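Local coordinates for phenol hydroxylase component phL (Pseudomonas stutzeri, PDB 3U52), which probably serves, as the phL component of a phenol hydroxylase, in a multicomponent enzyme that hydroxylates phenol, at residues Phe212-Ile222 / Leu282-Ala293. Numbering follows the deposited sequence.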
loop_
_atom_site.group_PDB
_atom_site.type_symbol
_atom_site.label_atom_id
_atom_site.label_comp_id
_atom_site.label_asym_id
_atom_site.label_seq_id
_atom_site.Cartn_x
_atom_site.Cartn_y
_atom_site.Cartn_z
ATOM N N PHE D 212 -34.461 10.877 15.577
ATOM C CA PHE D 212 -34.490 11.936 14.572
ATOM C C PHE D 212 -34.763 13.321 15.166
ATOM O O PHE D 212 -34.102 14.296 14.793
ATOM C CB PHE D 212 -35.395 11.662 13.368
ATOM C CG PHE D 212 -34.956 12.435 12.151
ATOM C CD1 PHE D 212 -34.078 11.854 11.242
ATOM C CD2 PHE D 212 -35.335 13.789 11.969
ATOM C CE1 PHE D 212 -33.615 12.579 10.109
ATOM C CE2 PHE D 212 -34.878 14.534 10.865
ATOM C CZ PHE D 212 -34.027 13.915 9.908
ATOM N N GLU D 213 -35.677 13.382 16.141
ATOM C CA GLU D 213 -35.844 14.611 16.924
ATOM C C GLU D 213 -34.467 15.034 17.450
ATOM O O GLU D 213 -34.069 16.185 17.309
ATOM C CB GLU D 213 -36.831 14.417 18.094
ATOM C CG GLU D 213 -37.148 15.730 18.838
ATOM C CD GLU D 213 -38.023 15.549 20.073
ATOM O OE1 GLU D 213 -38.182 16.566 20.802
ATOM O OE2 GLU D 213 -38.561 14.438 20.306
ATOM N N LEU D 214 -33.730 14.076 18.027
ATOM C CA LEU D 214 -32.398 14.351 18.554
ATOM C C LEU D 214 -31.394 14.848 17.504
ATOM O O LEU D 214 -30.683 15.829 17.761
ATOM C CB LEU D 214 -31.826 13.127 19.287
ATOM C CG LEU D 214 -30.625 13.381 20.187
ATOM C CD1 LEU D 214 -30.775 14.530 21.156
ATOM C CD2 LEU D 214 -30.283 12.095 20.899
ATOM N N THR D 215 -31.317 14.192 16.338
ATOM C CA THR D 215 -30.356 14.674 15.320
ATOM C C THR D 215 -30.685 16.103 14.840
ATOM O O THR D 215 -29.782 16.941 14.657
ATOM C CB THR D 215 -30.152 13.672 14.140
ATOM O OG1 THR D 215 -28.951 14.024 13.456
ATOM C CG2 THR D 215 -31.251 13.734 13.123
ATOM N N LEU D 216 -31.973 16.366 14.633
ATOM C CA LEU D 216 -32.488 17.679 14.265
ATOM C C LEU D 216 -32.071 18.743 15.268
ATOM O O LEU D 216 -31.571 19.786 14.890
ATOM C CB LEU D 216 -34.030 17.632 14.187
ATOM C CG LEU D 216 -34.807 18.965 14.030
ATOM C CD1 LEU D 216 -34.484 19.612 12.709
ATOM C CD2 LEU D 216 -36.267 18.675 14.066
ATOM N N VAL D 217 -32.308 18.494 16.548
ATOM C CA VAL D 217 -32.037 19.493 17.593
ATOM C C VAL D 217 -30.548 19.735 17.735
ATOM O O VAL D 217 -30.085 20.899 17.747
ATOM C CB VAL D 217 -32.602 19.033 18.958
ATOM C CG1 VAL D 217 -32.234 20.038 20.046
ATOM C CG2 VAL D 217 -34.127 18.857 18.849
ATOM N N GLN D 218 -29.805 18.639 17.881
ATOM C CA GLN D 218 -28.351 18.687 18.006
ATOM C C GLN D 218 -27.612 19.160 16.722
ATOM O O GLN D 218 -26.840 20.133 16.736
ATOM C CB GLN D 218 -27.796 17.311 18.417
ATOM C CG GLN D 218 -26.257 17.310 18.618
ATOM C CD GLN D 218 -25.842 18.247 19.792
ATOM O OE1 GLN D 218 -25.928 17.844 20.914
ATOM N NE2 GLN D 218 -25.345 19.452 19.506
ATOM N N ASN D 219 -27.844 18.448 15.632
ATOM C CA ASN D 219 -27.009 18.576 14.446
ATOM C C ASN D 219 -27.437 19.685 13.492
ATOM O O ASN D 219 -26.624 20.107 12.680
ATOM C CB ASN D 219 -26.850 17.209 13.725
ATOM C CG ASN D 219 -26.129 16.150 14.603
ATOM O OD1 ASN D 219 -26.594 15.012 14.733
ATOM N ND2 ASN D 219 -25.022 16.535 15.233
ATOM N N ILE D 220 -28.706 20.152 13.584
ATOM C CA ILE D 220 -29.203 21.260 12.762
ATOM C C ILE D 220 -29.434 22.522 13.627
ATOM O O ILE D 220 -28.800 23.561 13.409
ATOM C CB ILE D 220 -30.569 20.935 11.989
ATOM C CG1 ILE D 220 -30.563 19.576 11.246
ATOM C CG2 ILE D 220 -30.968 22.105 11.038
ATOM C CD1 ILE D 220 -29.368 19.364 10.368
ATOM N N LEU D 221 -30.335 22.430 14.600
ATOM C CA LEU D 221 -30.743 23.630 15.366
ATOM C C LEU D 221 -29.660 24.203 16.301
ATOM O O LEU D 221 -29.320 25.376 16.191
ATOM C CB LEU D 221 -32.058 23.405 16.115
ATOM C CG LEU D 221 -33.300 22.963 15.308
ATOM C CD1 LEU D 221 -34.466 22.737 16.298
ATOM C CD2 LEU D 221 -33.696 23.881 14.117
ATOM N N ILE D 222 -29.083 23.406 17.188
ATOM C CA ILE D 222 -28.044 23.942 18.072
ATOM C C ILE D 222 -26.760 24.313 17.275
ATOM O O ILE D 222 -26.302 25.450 17.300
ATOM C CB ILE D 222 -27.736 22.965 19.220
ATOM C CG1 ILE D 222 -28.942 22.904 20.205
ATOM C CG2 ILE D 222 -26.514 23.420 19.980
ATOM C CD1 ILE D 222 -28.944 21.672 21.071
ATOM N N LEU D 282 -41.543 17.586 11.679
ATOM C CA LEU D 282 -40.327 18.377 11.779
ATOM C C LEU D 282 -40.644 19.801 12.212
ATOM O O LEU D 282 -39.950 20.370 13.050
ATOM C CB LEU D 282 -39.556 18.372 10.439
ATOM C CG LEU D 282 -38.933 17.059 9.914
ATOM C CD1 LEU D 282 -38.242 17.286 8.583
ATOM C CD2 LEU D 282 -37.933 16.513 10.895
ATOM N N GLN D 283 -41.708 20.391 11.649
ATOM C CA GLN D 283 -42.062 21.761 12.040
ATOM C C GLN D 283 -42.397 21.863 13.552
ATOM O O GLN D 283 -42.080 22.837 14.231
ATOM C CB GLN D 283 -43.247 22.265 11.203
ATOM C CG GLN D 283 -43.500 23.732 11.422
ATOM C CD GLN D 283 -42.352 24.584 10.953
ATOM O OE1 GLN D 283 -42.013 24.585 9.762
ATOM N NE2 GLN D 283 -41.737 25.314 11.877
ATOM N N LYS D 284 -43.085 20.852 14.058
ATOM C CA LYS D 284 -43.475 20.818 15.464
ATOM C C LYS D 284 -42.196 20.813 16.320
ATOM O O LYS D 284 -42.080 21.597 17.283
ATOM C CB LYS D 284 -44.338 19.575 15.681
ATOM C CG LYS D 284 -44.656 19.211 17.118
ATOM C CD LYS D 284 -45.261 17.790 17.157
ATOM C CE LYS D 284 -44.824 17.027 18.407
ATOM N NZ LYS D 284 -45.564 15.716 18.543
ATOM N N TRP D 285 -41.209 19.985 15.937
ATOM C CA TRP D 285 -39.954 19.909 16.712
ATOM C C TRP D 285 -39.179 21.210 16.607
ATOM O O TRP D 285 -38.705 21.680 17.621
ATOM C CB TRP D 285 -39.081 18.705 16.336
ATOM C CG TRP D 285 -39.662 17.390 16.692
ATOM C CD1 TRP D 285 -40.509 17.097 17.728
ATOM C CD2 TRP D 285 -39.430 16.161 16.005
ATOM N NE1 TRP D 285 -40.821 15.746 17.725
ATOM C CE2 TRP D 285 -40.169 15.152 16.676
ATOM C CE3 TRP D 285 -38.660 15.809 14.872
ATOM C CZ2 TRP D 285 -40.172 13.812 16.247
ATOM C CZ3 TRP D 285 -38.651 14.478 14.462
ATOM C CH2 TRP D 285 -39.421 13.501 15.133
ATOM N N ILE D 286 -39.097 21.820 15.415
ATOM C CA ILE D 286 -38.440 23.153 15.306
ATOM C C ILE D 286 -39.122 24.230 16.201
ATOM O O ILE D 286 -38.468 25.035 16.851
ATOM C CB ILE D 286 -38.413 23.628 13.819
ATOM C CG1 ILE D 286 -37.550 22.697 12.960
ATOM C CG2 ILE D 286 -37.957 25.078 13.687
ATOM C CD1 ILE D 286 -37.888 22.763 11.497
ATOM N N ASP D 287 -40.460 24.253 16.203
ATOM C CA ASP D 287 -41.216 25.216 17.030
ATOM C C ASP D 287 -40.913 25.054 18.508
ATOM O O ASP D 287 -40.789 26.038 19.227
ATOM C CB ASP D 287 -42.737 25.054 16.863
ATOM C CG ASP D 287 -43.254 25.445 15.485
ATOM O OD1 ASP D 287 -42.600 26.193 14.709
ATOM O OD2 ASP D 287 -44.366 24.983 15.187
ATOM N N HIS D 288 -40.830 23.810 18.965
ATOM C CA HIS D 288 -40.438 23.535 20.362
ATOM C C HIS D 288 -38.960 23.877 20.688
ATOM O O HIS D 288 -38.635 24.506 21.724
ATOM C CB HIS D 288 -40.769 22.094 20.730
ATOM C CG HIS D 288 -40.577 21.804 22.182
ATOM N ND1 HIS D 288 -41.329 22.410 23.167
ATOM C CD2 HIS D 288 -39.701 20.996 22.827
ATOM C CE1 HIS D 288 -40.931 21.984 24.355
ATOM N NE2 HIS D 288 -39.944 21.122 24.180
ATOM N N TRP D 289 -38.046 23.469 19.801
ATOM C CA TRP D 289 -36.623 23.517 20.157
ATOM C C TRP D 289 -35.834 24.685 19.645
ATOM O O TRP D 289 -34.887 25.102 20.299
ATOM C CB TRP D 289 -35.937 22.228 19.681
ATOM C CG TRP D 289 -36.335 20.996 20.412
ATOM C CD1 TRP D 289 -37.188 20.024 19.983
ATOM C CD2 TRP D 289 -35.838 20.564 21.664
ATOM N NE1 TRP D 289 -37.254 19.009 20.902
ATOM C CE2 TRP D 289 -36.418 19.318 21.936
ATOM C CE3 TRP D 289 -34.918 21.094 22.575
ATOM C CZ2 TRP D 289 -36.133 18.608 23.099
ATOM C CZ3 TRP D 289 -34.641 20.398 23.712
ATOM C CH2 TRP D 289 -35.246 19.166 23.973
ATOM N N GLU D 290 -36.164 25.219 18.467
ATOM C CA GLU D 290 -35.343 26.314 17.930
ATOM C C GLU D 290 -35.219 27.555 18.861
ATOM O O GLU D 290 -34.119 28.097 19.020
ATOM C CB GLU D 290 -35.723 26.666 16.480
ATOM C CG GLU D 290 -34.846 27.736 15.842
ATOM C CD GLU D 290 -35.337 29.179 16.123
ATOM O OE1 GLU D 290 -36.261 29.339 16.953
ATOM O OE2 GLU D 290 -34.817 30.153 15.508
ATOM N N PRO D 291 -36.339 28.011 19.488
ATOM C CA PRO D 291 -36.247 29.135 20.419
ATOM C C PRO D 291 -35.490 28.781 21.695
ATOM O O PRO D 291 -34.991 29.659 22.358
ATOM C CB PRO D 291 -37.730 29.437 20.753
ATOM C CG PRO D 291 -38.529 28.792 19.671
ATOM C CD PRO D 291 -37.738 27.571 19.298
ATOM N N GLN D 292 -35.418 27.509 22.063
ATOM C CA GLN D 292 -34.588 27.126 23.210
ATOM C C GLN D 292 -33.099 27.224 22.886
ATOM O O GLN D 292 -32.306 27.596 23.732
ATOM C CB GLN D 292 -34.922 25.721 23.644
ATOM C CG GLN D 292 -36.320 25.627 24.218
ATOM C CD GLN D 292 -36.608 24.267 24.699
ATOM O OE1 GLN D 292 -35.972 23.788 25.644
ATOM N NE2 GLN D 292 -37.571 23.607 24.061
ATOM N N ALA D 293 -32.752 26.894 21.634
ATOM C CA ALA D 293 -31.404 27.037 21.089
ATOM C C ALA D 293 -30.979 28.499 21.054
ATOM O O ALA D 293 -29.865 28.854 21.472
ATOM C CB ALA D 293 -31.324 26.402 19.687
#
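Glu213 sets its CG anti to the backbone N (chi1 -174°) and stays extended beyond it, while Trp285 and Trp289 both turn CG anti to their own carbonyl carbons; the glutamate thus lies along one indole and ends at the other. Its CG stands 3.6 Å from the centroid of the five-membered ring of Trp285, almost on the ring normal, and its carboxylate stacks nearly parallel to the same indole. At the far end, Trp289 NE1 donates to Glu213 OE1 at 2.6 Å, reaching the anti lone pair from within the indole plane. Glutamate suits this place because its methylenes cover an aromatic face while its carboxylate takes a buried indole N-H.

A beta-branched residue fits opposite Trp289: Val217 CG2 presses on one face, 3.4 Å from Trp289 CG, and Gln292 NE2 and His288 CD2 lie over the rim of the opposite face, which limits rotation of the ring about its CB-CG bond. Leu216 CD2 meets Trp285 CB at 3.6 Å. With Trp285 cut back to an alanine, the Glu213 chain would probably lose the face it lies on and a gap would open beside Leu216. Farther along, Leu221 CD1 packs 3.7 Å from Trp289 CB, and the small Ala293 lets the backbones close to 5.5 Å between Ile222 CA and Ala293 CA.

Segments 212-222 and 282-293, on helices 211-240 and 276-302, cross at -50° with their axes 9.8 Å apart at closest approach in this all-helical fold. Helix 251-274 packs on Phe212 and Ile220, helix 126-143 on Leu214 and Gln218, and helix 307-322 covers Leu221 and supplies Arg314 as salt-bridge partner to Glu290.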